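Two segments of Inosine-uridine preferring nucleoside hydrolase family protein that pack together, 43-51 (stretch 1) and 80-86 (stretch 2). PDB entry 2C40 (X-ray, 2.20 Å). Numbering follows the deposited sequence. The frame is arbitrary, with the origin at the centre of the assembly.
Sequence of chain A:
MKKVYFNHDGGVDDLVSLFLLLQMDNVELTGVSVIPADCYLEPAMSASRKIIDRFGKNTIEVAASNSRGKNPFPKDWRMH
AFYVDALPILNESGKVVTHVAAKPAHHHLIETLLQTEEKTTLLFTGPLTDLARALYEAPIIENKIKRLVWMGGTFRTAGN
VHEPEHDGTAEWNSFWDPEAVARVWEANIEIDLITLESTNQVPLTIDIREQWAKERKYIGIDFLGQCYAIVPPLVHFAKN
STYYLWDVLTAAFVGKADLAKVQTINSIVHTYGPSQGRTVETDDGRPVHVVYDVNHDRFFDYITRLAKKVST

Stretch 1 (43-51) PAMSASRKI
Stretch 2 (80-86) HAFYVDA

Two helical segments of one chain pack side by side, residues 43-51 lying within a longer helix and residues 81-85 helical in stretch 2, with N-to-C directions 35° apart and axes 8.2 Å apart at closest approach. All residues of stretch 1 have helical phi/psi, phi from -56° to -71° and psi from -31° to -54°, and i to i+4 bonds run from Ala47 N to Pro43 O (2.9 Å) through Ile51 N to Ala47 O (2.9 Å). In stretch 2, Asp85 N bonds Ala81 O at 2.9 Å; Ala86 has phi/psi -87/1. In the register, Pro43 CA lies 5.1 Å from Phe82 CA, Ala44 CA lies 5.3 Å from Ala81 CA, and Ala47 CA lies 4.5 Å from Asp85 CA.

Pro43, C-gamma endo, points toward stretch 2. Its CB lies 3.8 Å from Ala81 CB, and its CG stands 3.5 Å from the Phe82 ring centroid, 8° off the normal: a CH-pi contact over one face. Phe82 directs CA-to-CB away, yet chi1 -73° (m) and chi2 103° bring the ring back, with CE2 3.6 Å from Pro43 CG. Ala44 CB meets Ala81 CB at 4.2 Å although its own CA-to-CB points away. Val84, chi1 t, places CG1 4.4 Å from Ala47 CB.

Asp85 (chi1 -173°, t; chi2 42°) inserts as a knob among Pro43, Ser46, Ala47 and Lys50. Its OD1 comes within 3.1 Å of Ser46 CB and 3.4 Å of Ala47 N, but the latter angle is too poor for a hydrogen bond. Lys50 starts m at chi1, then stays extended (t, t, t), so its chain reaches back to Asp85: NZ forms a salt bridge with OD1 (2.9 Å) and donates also to Asp85 O (3.1 Å), gripping side chain and backbone together. Ser48 (chi1 -54°, m) instead turns OG onto Ala44 O, 2.6 Å, within its own helix.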

# COMPACT_ATOMS: atom_id res chain seq x y z
N PRO A 43 3.96 5.74 -12.95
CA PRO A 43 3.55 6.27 -11.62
C PRO A 43 4.59 7.10 -10.89
O PRO A 43 4.23 7.97 -10.12
CB PRO A 43 3.22 4.98 -10.83
CG PRO A 43 4.04 3.96 -11.46
CD PRO A 43 3.91 4.28 -12.95
N ALA A 44 5.88 6.82 -11.09
CA ALA A 44 6.95 7.56 -10.44
C ALA A 44 7.09 8.99 -11.03
O ALA A 44 7.35 9.99 -10.30
CB ALA A 44 8.27 6.79 -10.60
N MET A 45 6.98 9.07 -12.36
CA MET A 45 6.95 10.36 -13.05
C MET A 45 5.79 11.16 -12.56
O MET A 45 5.99 12.27 -12.11
CB MET A 45 6.80 10.17 -14.56
CG MET A 45 8.04 9.79 -15.20
SD MET A 45 9.27 11.12 -15.14
CE MET A 45 10.56 10.02 -15.41
N SER A 46 4.57 10.58 -12.61
CA SER A 46 3.38 11.34 -12.17
C SER A 46 3.53 11.77 -10.73
O SER A 46 3.30 12.92 -10.42
CB SER A 46 2.06 10.57 -12.21
OG SER A 46 1.93 9.83 -13.38
N ALA A 47 3.88 10.83 -9.84
CA ALA A 47 4.00 11.14 -8.41
C ALA A 47 4.98 12.29 -8.13
O ALA A 47 4.66 13.19 -7.32
CB ALA A 47 4.37 9.86 -7.59
N SER A 48 6.14 12.25 -8.79
CA SER A 48 7.14 13.37 -8.72
C SER A 48 6.57 14.71 -9.17
O SER A 48 6.75 15.72 -8.50
CB SER A 48 8.37 13.09 -9.59
OG SER A 48 8.92 11.84 -9.26
N ARG A 49 5.88 14.71 -10.31
CA ARG A 49 5.26 15.93 -10.80
C ARG A 49 4.20 16.49 -9.88
O ARG A 49 4.16 17.70 -9.67
CB ARG A 49 4.71 15.71 -12.21
CG ARG A 49 5.85 15.49 -13.25
CD ARG A 49 5.33 14.80 -14.50
NE ARG A 49 4.41 15.67 -15.21
CZ ARG A 49 3.48 15.27 -16.08
NH1 ARG A 49 3.25 13.99 -16.32
NH2 ARG A 49 2.74 16.20 -16.71
N LYS A 50 3.36 15.62 -9.33
CA LYS A 50 2.30 16.03 -8.39
C LYS A 50 2.89 16.50 -7.04
O LYS A 50 2.34 17.36 -6.35
CB LYS A 50 1.33 14.87 -8.12
CG LYS A 50 0.61 14.31 -9.37
CD LYS A 50 -0.40 13.26 -9.00
CE LYS A 50 -0.86 12.52 -10.23
NZ LYS A 50 -1.77 11.42 -9.85
N ILE A 51 4.02 15.94 -6.67
CA ILE A 51 4.68 16.35 -5.41
C ILE A 51 5.25 17.75 -5.58
O ILE A 51 5.12 18.58 -4.68
CB ILE A 51 5.75 15.34 -4.97
CG1 ILE A 51 5.07 14.07 -4.49
CG2 ILE A 51 6.61 15.92 -3.84
CD1 ILE A 51 5.99 12.84 -4.32
N HIS A 80 5.28 0.33 -5.65
CA HIS A 80 4.97 1.27 -4.56
C HIS A 80 4.58 2.68 -5.03
O HIS A 80 3.71 3.34 -4.39
CB HIS A 80 6.13 1.32 -3.57
CG HIS A 80 6.26 0.09 -2.73
ND1 HIS A 80 7.29 -0.10 -1.85
CD2 HIS A 80 5.49 -1.02 -2.67
CE1 HIS A 80 7.14 -1.26 -1.23
NE2 HIS A 80 6.04 -1.84 -1.71
N ALA A 81 5.18 3.10 -6.15
CA ALA A 81 4.86 4.37 -6.80
C ALA A 81 3.42 4.47 -7.23
O ALA A 81 2.87 5.57 -7.16
CB ALA A 81 5.78 4.60 -8.02
N PHE A 82 2.81 3.36 -7.68
CA PHE A 82 1.39 3.33 -8.04
C PHE A 82 0.54 3.82 -6.90
O PHE A 82 -0.38 4.60 -7.08
CB PHE A 82 0.92 1.95 -8.49
CG PHE A 82 1.43 1.55 -9.86
CD1 PHE A 82 2.50 0.66 -10.01
CD2 PHE A 82 0.87 2.11 -11.01
CE1 PHE A 82 2.97 0.30 -11.26
CE2 PHE A 82 1.33 1.76 -12.29
CZ PHE A 82 2.39 0.85 -12.42
N TYR A 83 0.91 3.42 -5.69
CA TYR A 83 0.17 3.74 -4.51
C TYR A 83 0.38 5.17 -4.14
O TYR A 83 -0.59 5.86 -3.88
CB TYR A 83 0.50 2.78 -3.36
CG TYR A 83 0.58 1.32 -3.82
CD1 TYR A 83 1.56 0.45 -3.32
CD2 TYR A 83 -0.26 0.83 -4.82
CE1 TYR A 83 1.65 -0.87 -3.76
CE2 TYR A 83 -0.17 -0.50 -5.29
CZ TYR A 83 0.79 -1.33 -4.75
OH TYR A 83 0.86 -2.62 -5.18
N VAL A 84 1.62 5.65 -4.13
CA VAL A 84 1.86 7.04 -3.77
C VAL A 84 1.15 7.99 -4.75
O VAL A 84 0.49 8.94 -4.32
CB VAL A 84 3.36 7.38 -3.67
CG1 VAL A 84 3.54 8.86 -3.39
CG2 VAL A 84 4.01 6.54 -2.58
N ASP A 85 1.23 7.68 -6.04
CA ASP A 85 0.57 8.45 -7.14
C ASP A 85 -0.95 8.51 -7.01
O ASP A 85 -1.61 9.50 -7.44
CB ASP A 85 0.90 7.77 -8.47
CG ASP A 85 0.43 8.55 -9.65
OD1 ASP A 85 0.60 9.80 -9.61
OD2 ASP A 85 -0.11 7.92 -10.59
N ALA A 86 -1.51 7.45 -6.43
CA ALA A 86 -2.96 7.40 -6.22
C ALA A 86 -3.43 8.04 -4.92
O ALA A 86 -4.60 8.06 -4.70
CB ALA A 86 -3.47 5.98 -6.32